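Local structure of esterase (Uncultured bacterium, 5EGN) at residues A[55-69]-A[174-188]. The protein hydrolyses carboxylic esters and degrades N-acyl homoserine lactones, the quorum-sensing signals of bacteria, with an alpha/beta-hydrolase fold. The protein carries 2 engineered substitutions. Residues are numbered along the deposited sequence; the frame is centred on the assembly and turned at random.
Sequences GHGRSDKPATGYSIM and NFPKHVFDAATADPN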
# COMPACT_ATOMS: atom_id res chain seq x y z
N GLY A 55 -1.53 -15.31 -9.08
CA GLY A 55 -0.88 -14.70 -10.23
C GLY A 55 -0.56 -13.23 -10.00
O GLY A 55 -0.03 -12.56 -10.89
N HIS A 56 -0.88 -12.74 -8.81
CA HIS A 56 -0.66 -11.33 -8.48
C HIS A 56 0.13 -11.16 -7.19
O HIS A 56 -0.05 -11.92 -6.23
CB HIS A 56 -1.99 -10.59 -8.36
CG HIS A 56 -2.79 -10.57 -9.62
ND1 HIS A 56 -3.53 -11.64 -10.06
CD2 HIS A 56 -2.96 -9.59 -10.55
CE1 HIS A 56 -4.12 -11.33 -11.20
NE2 HIS A 56 -3.79 -10.10 -11.52
N GLY A 57 1.00 -10.16 -7.18
CA GLY A 57 1.70 -9.73 -5.98
C GLY A 57 2.46 -10.81 -5.23
O GLY A 57 3.45 -11.35 -5.72
N ARG A 58 1.99 -11.11 -4.02
CA ARG A 58 2.71 -11.98 -3.11
C ARG A 58 2.18 -13.41 -3.12
O ARG A 58 2.72 -14.29 -2.45
CB ARG A 58 2.65 -11.41 -1.69
CG ARG A 58 3.17 -10.00 -1.59
CD ARG A 58 2.75 -9.36 -0.28
NE ARG A 58 1.46 -8.68 -0.39
CZ ARG A 58 1.27 -7.40 -0.10
NH1 ARG A 58 2.29 -6.66 0.32
NH2 ARG A 58 0.07 -6.86 -0.22
N SER A 59 1.11 -13.63 -3.87
CA SER A 59 0.52 -14.96 -3.98
C SER A 59 1.25 -15.80 -5.02
O SER A 59 2.01 -15.26 -5.83
CB SER A 59 -0.97 -14.87 -4.34
OG SER A 59 -1.72 -14.34 -3.26
N ASP A 60 1.03 -17.11 -4.98
CA ASP A 60 1.60 -18.01 -5.98
C ASP A 60 1.09 -17.64 -7.36
O ASP A 60 -0.00 -17.10 -7.51
CB ASP A 60 1.25 -19.46 -5.66
CG ASP A 60 2.24 -20.10 -4.71
OD1 ASP A 60 3.25 -19.44 -4.36
OD2 ASP A 60 2.02 -21.27 -4.32
N LYS A 61 1.89 -17.94 -8.38
CA LYS A 61 1.54 -17.61 -9.75
C LYS A 61 1.68 -18.83 -10.65
O LYS A 61 2.62 -18.92 -11.44
CB LYS A 61 2.41 -16.46 -10.25
CG LYS A 61 2.45 -15.29 -9.28
CD LYS A 61 3.42 -14.21 -9.70
CE LYS A 61 3.38 -13.05 -8.73
NZ LYS A 61 3.72 -13.49 -7.35
N PRO A 62 0.73 -19.78 -10.54
CA PRO A 62 0.77 -21.01 -11.34
C PRO A 62 0.62 -20.73 -12.83
O PRO A 62 0.18 -19.64 -13.21
CB PRO A 62 -0.42 -21.81 -10.80
CG PRO A 62 -1.35 -20.78 -10.25
CD PRO A 62 -0.46 -19.71 -9.68
N ALA A 63 0.98 -21.70 -13.65
CA ALA A 63 0.95 -21.52 -15.10
C ALA A 63 -0.47 -21.41 -15.62
O ALA A 63 -0.73 -20.67 -16.57
CB ALA A 63 1.68 -22.66 -15.78
N THR A 64 -1.40 -22.14 -15.01
CA THR A 64 -2.79 -22.13 -15.43
C THR A 64 -3.75 -22.24 -14.25
O THR A 64 -3.36 -22.62 -13.14
CB THR A 64 -3.10 -23.29 -16.40
OG1 THR A 64 -2.43 -24.48 -15.96
CG2 THR A 64 -2.63 -22.94 -17.81
N GLY A 65 -5.02 -21.90 -14.49
CA GLY A 65 -6.04 -21.98 -13.46
C GLY A 65 -6.50 -20.60 -13.01
O GLY A 65 -6.50 -20.29 -11.83
N TYR A 66 -6.91 -19.78 -13.98
CA TYR A 66 -7.31 -18.41 -13.68
C TYR A 66 -8.74 -18.13 -14.11
O TYR A 66 -9.01 -17.12 -14.76
CB TYR A 66 -6.35 -17.43 -14.35
CG TYR A 66 -4.94 -17.51 -13.80
CD1 TYR A 66 -4.63 -16.97 -12.56
CD2 TYR A 66 -3.93 -18.14 -14.51
CE1 TYR A 66 -3.36 -17.04 -12.05
CE2 TYR A 66 -2.65 -18.22 -14.00
CZ TYR A 66 -2.37 -17.67 -12.77
OH TYR A 66 -1.09 -17.74 -12.26
N SER A 67 -9.65 -19.02 -13.74
CA SER A 67 -11.07 -18.76 -13.90
C SER A 67 -11.53 -17.94 -12.70
O SER A 67 -10.92 -18.01 -11.63
CB SER A 67 -11.87 -20.06 -14.01
OG SER A 67 -11.84 -20.78 -12.79
N ILE A 68 -12.60 -17.18 -12.87
CA ILE A 68 -13.13 -16.36 -11.79
C ILE A 68 -13.63 -17.25 -10.65
O ILE A 68 -13.58 -16.86 -9.48
CB ILE A 68 -14.27 -15.45 -12.30
CG1 ILE A 68 -13.78 -14.61 -13.48
CG2 ILE A 68 -14.77 -14.54 -11.19
CD1 ILE A 68 -12.61 -13.71 -13.14
N MET A 69 -14.08 -18.45 -11.00
CA MET A 69 -14.54 -19.41 -10.01
C MET A 69 -13.39 -19.85 -9.10
O MET A 69 -13.56 -19.97 -7.89
CB MET A 69 -15.16 -20.63 -10.69
CG MET A 69 -16.29 -20.31 -11.67
SD MET A 69 -15.69 -19.93 -13.33
CE MET A 69 -17.23 -19.58 -14.17
N ASN A 174 5.49 -8.92 -9.70
CA ASN A 174 4.13 -8.66 -9.27
C ASN A 174 3.11 -9.29 -10.21
O ASN A 174 2.13 -9.89 -9.77
CB ASN A 174 3.88 -7.15 -9.16
CG ASN A 174 2.44 -6.81 -8.86
OD1 ASN A 174 1.99 -6.93 -7.72
ND2 ASN A 174 1.70 -6.38 -9.87
N PHE A 175 3.35 -9.15 -11.51
CA PHE A 175 2.43 -9.63 -12.52
C PHE A 175 3.20 -10.14 -13.73
O PHE A 175 3.51 -9.36 -14.64
CB PHE A 175 1.46 -8.52 -12.92
CG PHE A 175 0.41 -8.95 -13.90
CD1 PHE A 175 -0.62 -9.79 -13.51
CD2 PHE A 175 0.43 -8.49 -15.21
CE1 PHE A 175 -1.59 -10.19 -14.40
CE2 PHE A 175 -0.55 -8.88 -16.11
CZ PHE A 175 -1.56 -9.73 -15.70
N PRO A 176 3.53 -11.44 -13.74
CA PRO A 176 4.28 -12.01 -14.86
C PRO A 176 3.41 -12.18 -16.10
O PRO A 176 2.18 -12.16 -16.00
CB PRO A 176 4.73 -13.37 -14.32
CG PRO A 176 3.70 -13.73 -13.32
CD PRO A 176 3.21 -12.44 -12.71
N LYS A 177 4.04 -12.33 -17.25
CA LYS A 177 3.34 -12.36 -18.53
C LYS A 177 2.47 -13.60 -18.70
O LYS A 177 1.40 -13.54 -19.32
CB LYS A 177 4.35 -12.27 -19.67
CG LYS A 177 3.73 -12.04 -21.02
CD LYS A 177 2.76 -10.88 -21.01
CE LYS A 177 1.67 -11.13 -22.03
NZ LYS A 177 2.22 -11.43 -23.38
N HIS A 178 2.93 -14.71 -18.15
CA HIS A 178 2.23 -15.98 -18.30
C HIS A 178 0.89 -15.98 -17.56
O HIS A 178 -0.02 -16.72 -17.92
CB HIS A 178 3.10 -17.14 -17.81
CG HIS A 178 3.11 -17.31 -16.33
ND1 HIS A 178 4.04 -16.71 -15.51
CD2 HIS A 178 2.30 -18.04 -15.51
CE1 HIS A 178 3.80 -17.04 -14.25
NE2 HIS A 178 2.76 -17.85 -14.22
N VAL A 179 0.79 -15.16 -16.52
CA VAL A 179 -0.47 -15.02 -15.80
C VAL A 179 -1.48 -14.29 -16.68
O VAL A 179 -2.65 -14.68 -16.75
CB VAL A 179 -0.29 -14.28 -14.47
CG1 VAL A 179 -1.64 -13.94 -13.86
CG2 VAL A 179 0.52 -15.13 -13.51
N PHE A 180 -1.03 -13.24 -17.35
CA PHE A 180 -1.88 -12.53 -18.30
C PHE A 180 -2.33 -13.49 -19.40
O PHE A 180 -3.53 -13.61 -19.65
CB PHE A 180 -1.14 -11.33 -18.92
CG PHE A 180 -1.96 -10.59 -19.94
CD1 PHE A 180 -1.76 -10.81 -21.30
CD2 PHE A 180 -2.93 -9.68 -19.55
CE1 PHE A 180 -2.51 -10.12 -22.24
CE2 PHE A 180 -3.67 -8.99 -20.48
CZ PHE A 180 -3.46 -9.22 -21.83
N ASP A 181 -1.38 -14.18 -20.02
CA ASP A 181 -1.70 -15.12 -21.10
C ASP A 181 -2.69 -16.20 -20.66
O ASP A 181 -3.64 -16.51 -21.37
CB ASP A 181 -0.41 -15.76 -21.62
CG ASP A 181 0.48 -14.77 -22.35
OD1 ASP A 181 -0.06 -13.79 -22.91
OD2 ASP A 181 1.71 -14.96 -22.35
N ALA A 182 -2.46 -16.77 -19.48
CA ALA A 182 -3.31 -17.83 -18.96
C ALA A 182 -4.71 -17.33 -18.64
O ALA A 182 -5.70 -18.00 -18.94
CB ALA A 182 -2.68 -18.45 -17.72
N ALA A 183 -4.80 -16.15 -18.03
CA ALA A 183 -6.09 -15.56 -17.70
C ALA A 183 -6.89 -15.24 -18.96
O ALA A 183 -8.10 -15.45 -19.01
CB ALA A 183 -5.89 -14.30 -16.86
N THR A 184 -6.20 -14.73 -19.98
CA THR A 184 -6.85 -14.42 -21.25
C THR A 184 -7.29 -15.70 -21.97
O THR A 184 -8.29 -15.70 -22.68
CB THR A 184 -5.92 -13.63 -22.19
OG1 THR A 184 -4.72 -14.37 -22.42
CG2 THR A 184 -5.57 -12.28 -21.59
N ALA A 185 -6.53 -16.77 -21.77
CA ALA A 185 -6.78 -18.03 -22.46
C ALA A 185 -7.90 -18.84 -21.83
O ALA A 185 -8.52 -19.68 -22.49
CB ALA A 185 -5.50 -18.86 -22.51
N ASP A 186 -8.16 -18.61 -20.54
CA ASP A 186 -9.21 -19.33 -19.83
C ASP A 186 -10.58 -18.90 -20.35
O ASP A 186 -10.87 -17.70 -20.41
CB ASP A 186 -9.09 -19.09 -18.32
CG ASP A 186 -9.88 -20.11 -17.51
OD1 ASP A 186 -11.10 -20.25 -17.73
OD2 ASP A 186 -9.27 -20.76 -16.63
N PRO A 187 -11.43 -19.87 -20.72
CA PRO A 187 -12.78 -19.59 -21.21
C PRO A 187 -13.67 -18.91 -20.16
O PRO A 187 -14.76 -18.46 -20.48
CB PRO A 187 -13.33 -20.98 -21.56
CG PRO A 187 -12.52 -21.92 -20.74
CD PRO A 187 -11.15 -21.31 -20.71
N ASN A 188 -13.19 -18.86 -18.92
CA ASN A 188 -13.87 -18.11 -17.88
C ASN A 188 -12.88 -17.19 -17.15
O ASN A 188 -13.01 -16.94 -15.96
CB ASN A 188 -14.54 -19.06 -16.89
CG ASN A 188 -15.73 -19.78 -17.50
OD1 ASN A 188 -16.83 -19.24 -17.58
ND2 ASN A 188 -15.51 -21.02 -17.94
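Val179 lays CG1 over one face of the Tyr66 ring, 4.2 Å from its centroid, a CH-pi contact, with Gly55 N in plane at the ring edge. Ala182 CB comes in obliquely, 3.5 Å from Tyr66 CD2. The other methyl of Val179, CG2, covers one face of the His178 ring toward its rim, while the backbone of Lys61 and Pro62 meets that ring edge-on. His178 NE2 donates to Lys61 O at 3.0 Å and more weakly to Pro62 O; Lys61 O lies near the imidazole plane, but NE2 stands above the Lys61 carbonyl plane, off its lone pairs. Chi1 of 80° sets CG between backbone N and carbonyl carbon and swings the imidazole toward the Lys61-Pro62 backbone. His56 and Phe175 lie side by side, ring planes at 33°, His56 ND1 held by Arg54 O.

Lys61 runs extended past Pro176, CD to CD 3.5 Å, then bends at chi4 (59°) so that NZ donates to Gly57 O and Ser59 O. Cutting it back to alanine removes the ammonium, which would probably leave both carbonyls without that partner and open a gap beside Pro176. Gly57 N donates to Asn174 O at 2.8 Å, and Ile68 N to Asn188 O. Main-chain atoms thus tie the loop between strand 47-51 and helix 68-81, by its path more than its side chains, to helix 177-185 of the largely helical insertion between strands 110-116 and 206-211.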